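Local coordinates for protein toll-like receptor 6, Variable lymphocyte receptor B (Mus musculus, PDB 3A79) that probably pairs with Toll-like receptor 2 to sense diacylated lipopeptides, its receptor ectodomain being fused here to part of a hagfish variable lymphocyte receptor, at residues L252-W263 against V278-T289. Sequence-based numbering, arbitrary orientation.
Sequences LNVTLQHIETTW and VEYLNIYNLTIT. With NAG (2-acetamido-2-deoxy-beta-D-glucopyranose), chain E; NAG (2-acetamido-2-deoxy-beta-D-glucopyranose), chain F.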
loop_
_atom_site.group_PDB
_atom_site.type_symbol
_atom_site.label_atom_id
_atom_site.label_comp_id
_atom_site.label_asym_id
_atom_site.label_seq_id
_atom_site.Cartn_x
_atom_site.Cartn_y
_atom_site.Cartn_z
ATOM N N LEU B 252 27.545 -23.558 -14.920
ATOM C CA LEU B 252 27.669 -23.384 -13.482
ATOM C C LEU B 252 26.777 -22.244 -13.034
ATOM O O LEU B 252 26.405 -21.378 -13.822
ATOM C CB LEU B 252 29.119 -23.107 -13.061
ATOM C CG LEU B 252 29.654 -21.667 -13.112
ATOM C CD1 LEU B 252 30.833 -21.495 -12.174
ATOM C CD2 LEU B 252 30.043 -21.254 -14.524
ATOM N N ASN B 253 26.431 -22.260 -11.756
ATOM C CA ASN B 253 25.676 -21.183 -11.161
ATOM C C ASN B 253 26.645 -20.185 -10.527
ATOM O O ASN B 253 27.743 -20.549 -10.111
ATOM C CB ASN B 253 24.693 -21.742 -10.128
ATOM C CG ASN B 253 23.678 -22.715 -10.737
ATOM O OD1 ASN B 253 23.363 -22.638 -11.927
ATOM N ND2 ASN B 253 23.156 -23.631 -9.905
ATOM N N VAL B 254 26.250 -18.919 -10.486
ATOM C CA VAL B 254 27.032 -17.897 -9.801
ATOM C C VAL B 254 26.163 -17.133 -8.788
ATOM O O VAL B 254 25.017 -16.762 -9.068
ATOM C CB VAL B 254 27.729 -16.937 -10.796
ATOM C CG1 VAL B 254 28.287 -15.720 -10.086
ATOM C CG2 VAL B 254 28.844 -17.652 -11.502
ATOM N N THR B 255 26.712 -16.929 -7.597
ATOM C CA THR B 255 26.018 -16.179 -6.571
ATOM C C THR B 255 26.883 -15.068 -5.987
ATOM O O THR B 255 27.969 -15.316 -5.456
ATOM C CB THR B 255 25.557 -17.093 -5.464
ATOM O OG1 THR B 255 24.591 -18.002 -5.995
ATOM C CG2 THR B 255 24.930 -16.290 -4.343
ATOM N N LEU B 256 26.386 -13.840 -6.108
ATOM C CA LEU B 256 27.015 -12.666 -5.521
ATOM C C LEU B 256 26.274 -12.263 -4.230
ATOM O O LEU B 256 25.073 -12.051 -4.260
ATOM C CB LEU B 256 26.996 -11.526 -6.548
ATOM C CG LEU B 256 28.200 -11.380 -7.497
ATOM C CD1 LEU B 256 28.869 -12.714 -7.806
ATOM C CD2 LEU B 256 27.848 -10.616 -8.792
ATOM N N GLN B 257 26.977 -12.179 -3.102
ATOM C CA GLN B 257 26.359 -11.812 -1.814
ATOM C C GLN B 257 26.969 -10.555 -1.230
ATOM O O GLN B 257 28.188 -10.408 -1.188
ATOM C CB GLN B 257 26.517 -12.924 -0.788
ATOM C CG GLN B 257 25.256 -13.652 -0.442
ATOM C CD GLN B 257 25.504 -14.745 0.580
ATOM O OE1 GLN B 257 25.389 -15.930 0.268
ATOM N NE2 GLN B 257 25.859 -14.353 1.807
ATOM N N HIS B 258 26.123 -9.645 -0.774
ATOM C CA HIS B 258 26.607 -8.396 -0.194
ATOM C C HIS B 258 27.431 -7.493 -1.130
ATOM O O HIS B 258 28.425 -6.907 -0.710
ATOM C CB HIS B 258 27.386 -8.722 1.069
ATOM C CG HIS B 258 26.727 -9.773 1.902
ATOM N ND1 HIS B 258 27.303 -11.001 2.148
ATOM C CD2 HIS B 258 25.520 -9.795 2.514
ATOM C CE1 HIS B 258 26.487 -11.727 2.890
ATOM N NE2 HIS B 258 25.400 -11.019 3.126
ATOM N N ILE B 259 26.996 -7.362 -2.383
ATOM C CA ILE B 259 27.665 -6.502 -3.360
ATOM C C ILE B 259 27.181 -5.071 -3.244
ATOM O O ILE B 259 26.015 -4.788 -3.483
ATOM C CB ILE B 259 27.343 -6.922 -4.804
ATOM C CG1 ILE B 259 27.052 -8.412 -4.875
ATOM C CG2 ILE B 259 28.449 -6.536 -5.753
ATOM C CD1 ILE B 259 25.641 -8.747 -4.490
ATOM N N GLU B 260 28.075 -4.165 -2.882
ATOM C CA GLU B 260 27.779 -2.750 -2.982
ATOM C C GLU B 260 28.526 -2.251 -4.182
ATOM O O GLU B 260 29.744 -2.383 -4.248
ATOM C CB GLU B 260 28.279 -1.997 -1.763
ATOM C CG GLU B 260 28.561 -0.544 -2.072
ATOM C CD GLU B 260 29.473 0.100 -1.056
ATOM O OE1 GLU B 260 30.326 0.927 -1.468
ATOM O OE2 GLU B 260 29.337 -0.230 0.144
ATOM N N THR B 261 27.814 -1.677 -5.138
ATOM C CA THR B 261 28.437 -1.372 -6.418
ATOM C C THR B 261 27.796 -0.173 -7.091
ATOM O O THR B 261 26.648 0.150 -6.828
ATOM C CB THR B 261 28.379 -2.603 -7.369
ATOM O OG1 THR B 261 28.244 -2.161 -8.715
ATOM C CG2 THR B 261 27.174 -3.461 -7.068
ATOM N N THR B 262 28.552 0.499 -7.944
ATOM C CA THR B 262 27.989 1.481 -8.860
ATOM C C THR B 262 26.903 0.865 -9.737
ATOM O O THR B 262 26.828 -0.351 -9.883
ATOM C CB THR B 262 29.081 2.031 -9.792
ATOM O OG1 THR B 262 29.918 2.913 -9.047
ATOM C CG2 THR B 262 28.478 2.811 -10.937
ATOM N N TRP B 263 26.058 1.700 -10.328
ATOM C CA TRP B 263 25.163 1.201 -11.356
ATOM C C TRP B 263 25.964 0.875 -12.619
ATOM O O TRP B 263 25.798 -0.205 -13.192
ATOM C CB TRP B 263 23.999 2.163 -11.651
ATOM C CG TRP B 263 23.032 1.573 -12.645
ATOM C CD1 TRP B 263 22.680 2.086 -13.868
ATOM C CD2 TRP B 263 22.342 0.323 -12.522
ATOM N NE1 TRP B 263 21.806 1.239 -14.501
ATOM C CE2 TRP B 263 21.575 0.152 -13.694
ATOM C CE3 TRP B 263 22.299 -0.673 -11.533
ATOM C CZ2 TRP B 263 20.762 -0.965 -13.900
ATOM C CZ3 TRP B 263 21.493 -1.786 -11.742
ATOM C CH2 TRP B 263 20.733 -1.920 -12.915
ATOM N N VAL B 278 27.182 -19.284 -17.619
ATOM C CA VAL B 278 26.460 -19.215 -16.359
ATOM C C VAL B 278 24.962 -19.390 -16.602
ATOM O O VAL B 278 24.336 -18.579 -17.292
ATOM C CB VAL B 278 26.752 -17.898 -15.617
ATOM C CG1 VAL B 278 25.954 -17.829 -14.333
ATOM C CG2 VAL B 278 28.242 -17.778 -15.327
ATOM N N GLU B 279 24.407 -20.468 -16.045
ATOM C CA GLU B 279 23.000 -20.828 -16.235
ATOM C C GLU B 279 22.086 -20.095 -15.255
ATOM O O GLU B 279 21.079 -19.509 -15.646
ATOM C CB GLU B 279 22.804 -22.346 -16.103
ATOM C CG GLU B 279 21.496 -22.859 -16.703
ATOM C CD GLU B 279 21.238 -24.333 -16.417
ATOM O OE1 GLU B 279 21.771 -24.868 -15.412
ATOM O OE2 GLU B 279 20.481 -24.954 -17.200
ATOM N N TYR B 280 22.436 -20.141 -13.976
ATOM C CA TYR B 280 21.701 -19.382 -12.978
ATOM C C TYR B 280 22.590 -18.340 -12.300
ATOM O O TYR B 280 23.638 -18.664 -11.755
ATOM C CB TYR B 280 21.083 -20.313 -11.944
ATOM C CG TYR B 280 19.976 -21.179 -12.489
ATOM C CD1 TYR B 280 20.264 -22.254 -13.309
ATOM C CD2 TYR B 280 18.641 -20.930 -12.174
ATOM C CE1 TYR B 280 19.260 -23.064 -13.813
ATOM C CE2 TYR B 280 17.624 -21.738 -12.676
ATOM C CZ TYR B 280 17.948 -22.809 -13.497
ATOM O OH TYR B 280 16.977 -23.639 -14.019
ATOM N N LEU B 281 22.160 -17.084 -12.350
ATOM C CA LEU B 281 22.850 -15.989 -11.682
ATOM C C LEU B 281 22.011 -15.467 -10.524
ATOM O O LEU B 281 20.846 -15.122 -10.710
ATOM C CB LEU B 281 23.103 -14.862 -12.671
ATOM C CG LEU B 281 23.865 -13.680 -12.102
ATOM C CD1 LEU B 281 25.087 -14.193 -11.380
ATOM C CD2 LEU B 281 24.256 -12.771 -13.227
ATOM N N ASN B 282 22.596 -15.419 -9.329
ATOM C CA ASN B 282 21.876 -14.962 -8.134
ATOM C C ASN B 282 22.607 -13.848 -7.410
ATOM O O ASN B 282 23.818 -13.917 -7.206
ATOM C CB ASN B 282 21.655 -16.115 -7.159
ATOM C CG ASN B 282 21.111 -17.349 -7.834
ATOM O OD1 ASN B 282 19.932 -17.413 -8.169
ATOM N ND2 ASN B 282 21.970 -18.345 -8.037
ATOM N N ILE B 283 21.867 -12.824 -7.015
ATOM C CA ILE B 283 22.447 -11.706 -6.280
ATOM C C ILE B 283 21.649 -11.449 -4.999
ATOM O O ILE B 283 20.428 -11.359 -5.031
ATOM C CB ILE B 283 22.517 -10.438 -7.165
ATOM C CG1 ILE B 283 23.415 -10.692 -8.370
ATOM C CG2 ILE B 283 23.004 -9.245 -6.370
ATOM C CD1 ILE B 283 23.231 -9.697 -9.491
ATOM N N TYR B 284 22.350 -11.352 -3.875
ATOM C CA TYR B 284 21.730 -11.193 -2.559
ATOM C C TYR B 284 22.260 -9.947 -1.862
ATOM O O TYR B 284 23.463 -9.782 -1.728
ATOM C CB TYR B 284 22.048 -12.406 -1.688
ATOM C CG TYR B 284 21.204 -13.632 -1.961
ATOM C CD1 TYR B 284 19.928 -13.747 -1.421
ATOM C CD2 TYR B 284 21.686 -14.687 -2.735
ATOM C CE1 TYR B 284 19.144 -14.871 -1.654
ATOM C CE2 TYR B 284 20.907 -15.819 -2.974
ATOM C CZ TYR B 284 19.636 -15.902 -2.429
ATOM O OH TYR B 284 18.844 -17.006 -2.648
ATOM N N ASN B 285 21.370 -9.074 -1.403
ATOM C CA ASN B 285 21.797 -7.877 -0.673
ATOM C C ASN B 285 22.702 -6.999 -1.553
ATOM O O ASN B 285 23.855 -6.720 -1.228
ATOM C CB ASN B 285 22.436 -8.287 0.671
ATOM C CG ASN B 285 23.002 -7.124 1.469
ATOM O OD1 ASN B 285 22.555 -5.977 1.358
ATOM N ND2 ASN B 285 23.993 -7.442 2.315
ATOM N N LEU B 286 22.138 -6.566 -2.675
ATOM C CA LEU B 286 22.752 -5.589 -3.570
ATOM C C LEU B 286 22.522 -4.141 -3.102
ATOM O O LEU B 286 21.433 -3.805 -2.633
ATOM C CB LEU B 286 22.184 -5.771 -4.983
ATOM C CG LEU B 286 22.478 -4.722 -6.052
ATOM C CD1 LEU B 286 23.930 -4.791 -6.435
ATOM C CD2 LEU B 286 21.601 -4.963 -7.256
ATOM N N THR B 287 23.542 -3.292 -3.249
ATOM C CA THR B 287 23.445 -1.861 -2.917
ATOM C C THR B 287 23.916 -0.963 -4.074
ATOM O O THR B 287 25.115 -0.768 -4.253
ATOM C CB THR B 287 24.276 -1.511 -1.652
ATOM O OG1 THR B 287 23.960 -2.412 -0.588
ATOM C CG2 THR B 287 24.006 -0.101 -1.201
ATOM N N ILE B 288 22.977 -0.422 -4.853
ATOM C CA ILE B 288 23.286 0.504 -5.958
ATOM C C ILE B 288 23.882 1.818 -5.429
ATOM O O ILE B 288 23.358 2.398 -4.479
ATOM C CB ILE B 288 22.022 0.844 -6.771
ATOM C CG1 ILE B 288 21.165 -0.404 -7.031
ATOM C CG2 ILE B 288 22.389 1.545 -8.044
ATOM C CD1 ILE B 288 21.857 -1.494 -7.801
ATOM N N THR B 289 24.952 2.318 -6.047
ATOM C CA THR B 289 25.827 3.204 -5.278
ATOM C C THR B 289 25.977 4.702 -5.520
ATOM O O THR B 289 25.614 5.476 -4.634
ATOM C CB THR B 289 27.167 2.547 -4.942
ATOM O OG1 THR B 289 27.066 2.020 -3.616
ATOM C CG2 THR B 289 28.308 3.545 -4.989
HETATM C C1 NAG E . 22.230 -24.536 -10.557
HETATM C C2 NAG E . 22.387 -25.868 -9.798
HETATM C C3 NAG E . 21.135 -26.728 -9.573
HETATM C C4 NAG E . 19.797 -26.025 -9.752
HETATM C C5 NAG E . 19.839 -24.879 -10.744
HETATM C C6 NAG E . 18.598 -24.052 -10.475
HETATM C C7 NAG E . 23.714 -26.693 -11.736
HETATM C C8 NAG E . 22.627 -26.732 -12.783
HETATM N N2 NAG E . 23.354 -26.746 -10.450
HETATM O O3 NAG E . 21.187 -27.236 -8.256
HETATM O O4 NAG E . 18.812 -26.970 -10.137
HETATM O O5 NAG E . 20.923 -24.008 -10.512
HETATM O O6 NAG E . 18.627 -23.675 -9.111
HETATM O O7 NAG E . 24.900 -26.631 -12.054
HETATM C C1 NAG F . 24.479 -6.340 3.117
HETATM C C2 NAG F . 24.596 -7.002 4.497
HETATM C C3 NAG F . 25.450 -6.241 5.502
HETATM C C4 NAG F . 26.636 -5.494 4.885
HETATM C C5 NAG F . 26.382 -4.931 3.489
HETATM C C6 NAG F . 27.714 -4.515 2.867
HETATM C C7 NAG F . 22.768 -8.420 5.339
HETATM C C8 NAG F . 21.293 -8.570 5.116
HETATM N N2 NAG F . 23.285 -7.202 5.096
HETATM O O3 NAG F . 25.944 -7.193 6.420
HETATM O O4 NAG F . 27.025 -4.450 5.762
HETATM O O5 NAG F . 25.730 -5.864 2.648
HETATM O O6 NAG F . 27.524 -3.960 1.583
HETATM O O7 NAG F . 23.413 -9.398 5.727
#
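Asn253 and Tyr280 touch directly and share the first sugar of a glycan at one end of this strand pair. Asn253 ND2 is covalently bonded to C1 of the chain E NAG, at 1.4 Å, and C6 of that NAG lies 3.2 Å above the Tyr280 ring plane, over its centre. Tyr280 CG stands beside its backbone N and anti to the carbonyl carbon (chi1 -68°), which swings the ring beneath the sugar, while Asn253 OD1 receives a weak hydrogen bond from Tyr280 N. An alanine in place of Tyr280 would probably leave the first sugar without its flat support and freer to turn about its link to Asn253.

From here the backbones pair in parallel; the axes of strands 252-257 and 280-284 approach to 4.6 Å, at 10°. Val254 N makes a hydrogen bond to Tyr280 O at 2.9 Å, and Val254 O accepts Asn282 N at 2.8 Å. A bulge precedes this run, the register slipping by one residue between Leu252 and Val254. On the face carrying Val254 and Leu256, Val254 CG1 lies alongside Leu281 CD1 at 3.8 Å, and Phe273, Leu269 and Phe270 of helix 263-273 cover the apolar side chains. Thr255, Asn282, Gln257 and Tyr284 occupy the other face; there Thr255 CG2 approaches the Tyr284 ring edge in plane.

At His258 and Asn285 both strands turn a corner, each with positive phi, and Asn285 ND2 carries the second glycan. Pairing resumes with Thr287 N to Ile259 O, 2.9 Å, then Thr261 N to Thr287 O. Beyond it, Ile288 CD1 packs on Trp263 CE3 at 3.8 Å. Strands 222-229 and 306-314 flank the pair, which helix 263-273 links; parallel strands stacked one per turn are those of the leucine-rich-repeat solenoid, here in the Toll-like receptor part of the engineered fusion.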